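Local coordinates for nucleoporin nup120 (Schizosaccharomyces pombe, PDB 4GQ2), which serves as a structural component of the nuclear pore complex, whose nucleoporins can also dock transiently associated nuclear transport factors, at residues 617-620 against 621-625; 629-632 against 633-637. One frame throughout, in Å; residues are numbered along the deposited sequence.

Interaction 1 (617-620 against 621-625)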
loop_
_atom_site.group_PDB
_atom_site.type_symbol
_atom_site.label_atom_id
_atom_site.label_comp_id
_atom_site.label_asym_id
_atom_site.label_seq_id
_atom_site.Cartn_x
_atom_site.Cartn_y
_atom_site.Cartn_z
ATOM N N TRP A 617 -28.086 -14.014 -8.062
ATOM C CA TRP A 617 -28.253 -15.414 -8.436
ATOM C C TRP A 617 -27.035 -15.937 -9.122
ATOM O O TRP A 617 -26.578 -17.056 -8.836
ATOM C CB TRP A 617 -29.480 -15.591 -9.324
ATOM C CG TRP A 617 -29.848 -17.033 -9.568
ATOM C CD1 TRP A 617 -30.557 -17.885 -8.720
ATOM C CD2 TRP A 617 -29.539 -17.845 -10.752
ATOM N NE1 TRP A 617 -30.701 -19.130 -9.281
ATOM C CE2 TRP A 617 -30.115 -19.177 -10.498
ATOM C CE3 TRP A 617 -28.870 -17.618 -11.950
ATOM C CZ2 TRP A 617 -30.012 -20.211 -11.418
ATOM C CZ3 TRP A 617 -28.771 -18.673 -12.868
ATOM C CH2 TRP A 617 -29.331 -19.936 -12.609
ATOM N N VAL A 618 -26.491 -15.141 -10.039
ATOM C CA VAL A 618 -25.252 -15.527 -10.709
ATOM C C VAL A 618 -24.154 -15.642 -9.652
ATOM O O VAL A 618 -23.421 -16.631 -9.625
ATOM C CB VAL A 618 -24.867 -14.556 -11.854
ATOM C CG1 VAL A 618 -23.426 -14.760 -12.290
ATOM C CG2 VAL A 618 -25.798 -14.744 -13.046
ATOM N N PHE A 619 -24.096 -14.654 -8.756
ATOM C CA PHE A 619 -23.087 -14.605 -7.704
ATOM C C PHE A 619 -23.135 -15.845 -6.828
ATOM O O PHE A 619 -22.105 -16.463 -6.561
ATOM C CB PHE A 619 -23.255 -13.350 -6.840
ATOM C CG PHE A 619 -22.205 -13.210 -5.770
ATOM C CD1 PHE A 619 -22.328 -13.885 -4.555
ATOM C CD2 PHE A 619 -21.086 -12.423 -5.984
ATOM C CE1 PHE A 619 -21.354 -13.771 -3.574
ATOM C CE2 PHE A 619 -20.110 -12.302 -5.011
ATOM C CZ PHE A 619 -20.245 -12.973 -3.801
ATOM N N TYR A 620 -24.338 -16.193 -6.373
ATOM C CA TYR A 620 -24.543 -17.389 -5.569
ATOM C C TYR A 620 -24.096 -18.631 -6.338
ATOM O O TYR A 620 -23.405 -19.491 -5.790
ATOM C CB TYR A 620 -26.015 -17.502 -5.154
ATOM C CG TYR A 620 -26.378 -18.793 -4.458
ATOM C CD1 TYR A 620 -26.121 -18.975 -3.100
ATOM C CD2 TYR A 620 -26.984 -19.836 -5.160
ATOM C CE1 TYR A 620 -26.451 -20.164 -2.461
ATOM C CE2 TYR A 620 -27.325 -21.024 -4.529
ATOM C CZ TYR A 620 -27.056 -21.183 -3.181
ATOM O OH TYR A 620 -27.391 -22.362 -2.553
ATOM N N ASP A 621 -24.489 -18.700 -7.610
ATOM C CA ASP A 621 -24.202 -19.850 -8.463
ATOM C C ASP A 621 -22.709 -20.079 -8.675
ATOM O O ASP A 621 -22.246 -21.215 -8.624
ATOM C CB ASP A 621 -24.894 -19.711 -9.819
ATOM C CG ASP A 621 -25.024 -21.039 -10.543
ATOM O OD1 ASP A 621 -25.976 -21.789 -10.236
ATOM O OD2 ASP A 621 -24.179 -21.332 -11.417
ATOM N N LYS A 622 -21.953 -19.010 -8.908
ATOM C CA LYS A 622 -20.534 -19.179 -9.200
ATOM C C LYS A 622 -19.648 -19.257 -7.955
ATOM O O LYS A 622 -18.676 -20.016 -7.940
ATOM C CB LYS A 622 -20.023 -18.126 -10.198
ATOM C CG LYS A 622 -20.326 -16.682 -9.834
ATOM C CD LYS A 622 -19.934 -15.722 -10.950
ATOM C CE LYS A 622 -20.153 -14.272 -10.532
ATOM N NZ LYS A 622 -19.985 -13.311 -11.658
ATOM N N HIS A 623 -20.000 -18.508 -6.910
ATOM C CA HIS A 623 -19.102 -18.340 -5.750
ATOM C C HIS A 623 -19.515 -18.970 -4.457
ATOM O O HIS A 623 -18.661 -19.351 -3.654
ATOM C CB HIS A 623 -18.802 -16.865 -5.523
ATOM C CG HIS A 623 -18.067 -16.224 -6.671
ATOM N ND1 HIS A 623 -16.810 -16.580 -7.018
ATOM C CD2 HIS A 623 -18.458 -15.239 -7.567
ATOM C CE1 HIS A 623 -16.418 -15.852 -8.075
ATOM N NE2 HIS A 623 -17.429 -15.034 -8.415
ATOM N N ILE A 624 -20.816 -19.095 -4.228
ATOM C CA ILE A 624 -21.282 -19.653 -2.972
ATOM C C ILE A 624 -21.622 -21.135 -3.103
ATOM O O ILE A 624 -21.024 -21.974 -2.425
ATOM C CB ILE A 624 -22.462 -18.843 -2.400
ATOM C CG1 ILE A 624 -21.993 -17.430 -2.069
ATOM C CG2 ILE A 624 -23.038 -19.524 -1.167
ATOM C CD1 ILE A 624 -23.122 -16.465 -1.804
ATOM N N TYR A 625 -22.568 -21.445 -3.984
ATOM C CA TYR A 625 -23.047 -22.813 -4.167
ATOM C C TYR A 625 -21.929 -23.875 -4.209
ATOM O O TYR A 625 -21.993 -24.850 -3.461
ATOM C CB TYR A 625 -23.965 -22.895 -5.396
ATOM C CG TYR A 625 -24.551 -24.262 -5.657
ATOM C CD1 TYR A 625 -25.697 -24.690 -4.985
ATOM C CD2 TYR A 625 -23.968 -25.123 -6.588
ATOM C CE1 TYR A 625 -26.241 -25.943 -5.227
ATOM C CE2 TYR A 625 -24.504 -26.377 -6.836
ATOM C CZ TYR A 625 -25.639 -26.781 -6.154
ATOM O OH TYR A 625 -26.175 -28.024 -6.398
#
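Tyr620 O accepts two backbone N-H groups at once, and this fork marks where helix 612-624 widens near its C-terminal end. The bond from Tyr625 N is the shorter and straighter one, 2.8 Å to Tyr620 O with an N-H...O angle of 168°, and spans five residues as in a pi-type turn. Ile624 N keeps the ordinary four-residue spacing, but approaches the same oxygen from above the carbonyl plane with a bent N-H...O angle of 139°. Upstream, Asp621 N, Lys622 N and His623 N bond regularly to Trp617 O, Val618 O and Phe619 O.

The apolar contacts centre on two rings. With its CG anti to the backbone N (chi1 173°), the Tyr620 ring reaches along the following turn, where Ile624 CG2 comes within 3.7 Å of Tyr620 CD1. Tyr625 CB sits over one ring face, offset toward the rim and 3.9 Å from Tyr620 CE2, while Tyr620 OH meets the edge of the Tyr625 ring near its plane. Without the phenol ring, as with an alanine at this position, Ile624 CG2 and Tyr625 CB are likely to lose the surface they rest on, opening a gap beside the widened turn. Phe619 is approached differently: Ile624 CD1 reaches its edge, 3.7 Å from Phe619 CE1, and His623 CD2 lies over one face, the two ring planes inclined to each other. On the more exposed flank the extended Lys622 chain crosses Val618, its CE 3.7 Å from Val618 CG1.

Among polar side-chain groups, His623 NE2 is hydrogen-bonded to Ser599 OG of helix 590-605. Phe619 packs against Ile596 and Leu600 of that helix and against Phe698 of helix 672-703. The arrangement is a pi-type turn near the C-terminal end of an alpha-helix packed between neighbouring helices in the Nup120 helical domain.

Interaction 2 (629-632 against 633-637)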
loop_
_atom_site.group_PDB
_atom_site.type_symbol
_atom_site.label_atom_id
_atom_site.label_comp_id
_atom_site.label_asym_id
_atom_site.label_seq_id
_atom_site.Cartn_x
_atom_site.Cartn_y
_atom_site.Cartn_z
ATOM N N ASP A 629 -21.634 -26.595 1.573
ATOM C CA ASP A 629 -22.285 -27.889 1.784
ATOM C C ASP A 629 -23.825 -27.774 1.877
ATOM O O ASP A 629 -24.339 -26.906 2.590
ATOM C CB ASP A 629 -21.690 -28.459 3.084
ATOM C CG ASP A 629 -22.190 -29.846 3.431
ATOM O OD1 ASP A 629 -23.385 -30.151 3.230
ATOM O OD2 ASP A 629 -21.367 -30.633 3.947
ATOM N N PRO A 630 -24.560 -28.640 1.142
ATOM C CA PRO A 630 -26.031 -28.755 1.158
ATOM C C PRO A 630 -26.692 -28.776 2.545
ATOM O O PRO A 630 -27.716 -28.114 2.740
ATOM C CB PRO A 630 -26.298 -30.085 0.436
ATOM C CG PRO A 630 -25.004 -30.501 -0.194
ATOM C CD PRO A 630 -23.979 -29.428 0.042
ATOM N N ASP A 631 -26.133 -29.536 3.487
ATOM C CA ASP A 631 -26.626 -29.529 4.873
ATOM C C ASP A 631 -26.466 -28.150 5.511
ATOM O O ASP A 631 -27.370 -27.672 6.203
ATOM C CB ASP A 631 -25.915 -30.580 5.733
ATOM C CG ASP A 631 -26.342 -30.529 7.201
ATOM O OD1 ASP A 631 -27.410 -31.087 7.535
ATOM O OD2 ASP A 631 -25.606 -29.933 8.019
ATOM N N TYR A 632 -25.319 -27.518 5.269
ATOM C CA TYR A 632 -25.021 -26.213 5.854
ATOM C C TYR A 632 -25.923 -25.106 5.297
ATOM O O TYR A 632 -26.260 -24.154 6.007
ATOM C CB TYR A 632 -23.539 -25.863 5.692
ATOM C CG TYR A 632 -23.138 -24.602 6.421
ATOM C CD1 TYR A 632 -23.032 -24.582 7.811
ATOM C CD2 TYR A 632 -22.881 -23.423 5.722
ATOM C CE1 TYR A 632 -22.674 -23.423 8.483
ATOM C CE2 TYR A 632 -22.518 -22.260 6.384
ATOM C CZ TYR A 632 -22.416 -22.269 7.759
ATOM O OH TYR A 632 -22.061 -21.121 8.414
ATOM N N ILE A 633 -26.310 -25.239 4.034
ATOM C CA ILE A 633 -27.305 -24.352 3.430
ATOM C C ILE A 633 -28.644 -24.515 4.168
ATOM O O ILE A 633 -29.258 -23.534 4.611
ATOM C CB ILE A 633 -27.462 -24.652 1.917
ATOM C CG1 ILE A 633 -26.224 -24.170 1.150
ATOM C CG2 ILE A 633 -28.727 -24.012 1.348
ATOM C CD1 ILE A 633 -26.147 -24.661 -0.280
ATOM N N SER A 634 -29.067 -25.768 4.309
ATOM C CA SER A 634 -30.301 -26.121 4.985
ATOM C C SER A 634 -30.292 -25.625 6.435
ATOM O O SER A 634 -31.284 -25.080 6.915
ATOM C CB SER A 634 -30.500 -27.633 4.929
ATOM O OG SER A 634 -31.647 -28.020 5.660
ATOM N N THR A 635 -29.159 -25.791 7.112
ATOM C CA THR A 635 -28.980 -25.288 8.465
ATOM C C THR A 635 -29.212 -23.781 8.566
ATOM O O THR A 635 -29.908 -23.324 9.472
ATOM C CB THR A 635 -27.578 -25.624 8.994
ATOM O OG1 THR A 635 -27.419 -27.042 9.013
ATOM C CG2 THR A 635 -27.369 -25.074 10.410
ATOM N N LEU A 636 -28.636 -23.017 7.641
ATOM C CA LEU A 636 -28.822 -21.566 7.622
ATOM C C LEU A 636 -30.259 -21.172 7.338
ATOM O O LEU A 636 -30.816 -20.301 8.028
ATOM C CB LEU A 636 -27.898 -20.910 6.604
ATOM C CG LEU A 636 -26.580 -20.322 7.106
ATOM C CD1 LEU A 636 -25.780 -21.303 7.951
ATOM C CD2 LEU A 636 -25.769 -19.866 5.902
ATOM N N ILE A 637 -30.856 -21.807 6.329
ATOM C CA ILE A 637 -32.266 -21.570 5.999
ATOM C C ILE A 637 -33.117 -21.722 7.252
ATOM O O ILE A 637 -33.822 -20.786 7.654
ATOM C CB ILE A 637 -32.789 -22.549 4.929
ATOM C CG1 ILE A 637 -32.129 -22.280 3.572
ATOM C CG2 ILE A 637 -34.305 -22.461 4.815
ATOM C CD1 ILE A 637 -32.241 -23.441 2.604
#
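Leu636 CD1 rests over one face of the Tyr632 ring in a CH-pi contact, 3.8 Å from the ring centroid and 22° off its normal. This is the close-packed side of the first turns of helix 630-641. The methyl is offset toward the phenol end of the ring, with Leu636 CD1 3.5 Å from Tyr632 CZ. Tyr632 CG stands anti to the backbone N (chi1 -173°), which lays the ring alongside the next turn and against that methyl. At the far end of the ring Tyr632 OH is hydrogen-bonded to Ser583 OG, while Leu636 also packs on Leu699 and Leu702 of helix 672-703.

The other flank is looser and polar. Asp629, an exposed N-cap residue, accepts Asp631 N through its OD1 at 2.8 Å, on the anti side of the carboxylate. Asp631 O in turn takes two donors from one residue: Thr635 N at 2.8 Å and Thr635 OG1 at 2.9 Å, the hydroxyl coming from above the carbonyl plane. Between the side chains themselves there is more distance, Asp631 OD2 lying 3.6 Å from Thr635 OG1.

The two flanks thus differ in chemistry. Carbon-to-ring contact carries most of the inner side, with the Tyr632 hydroxyl held by Ser583, whereas the outer side relies on hydrogen bonds to backbone groups; the negative charges of Asp629 and Asp631 near the helix start would probably interact favourably with the helix dipole.

In the fold
Interactions 1 and 2 lie in consecutive helices, 612-624 and 630-641, with their centres about 15 Å apart and all four segments within the Nup120 helical domain. Between the end of one helix and the start of the next the chain turns back enough for them to touch: Tyr620 OH packs at 3.5 Å from Ile633 CD1. Both contacts also lean on common neighbours, helix 672-703 and Gln706, the latter touched by Tyr620, Ile633 and Ile637. Their centres lie about 37 and 41 Å from the centre of the chain, on the same side of it, and the contact packs the end of one helix against the start of the next.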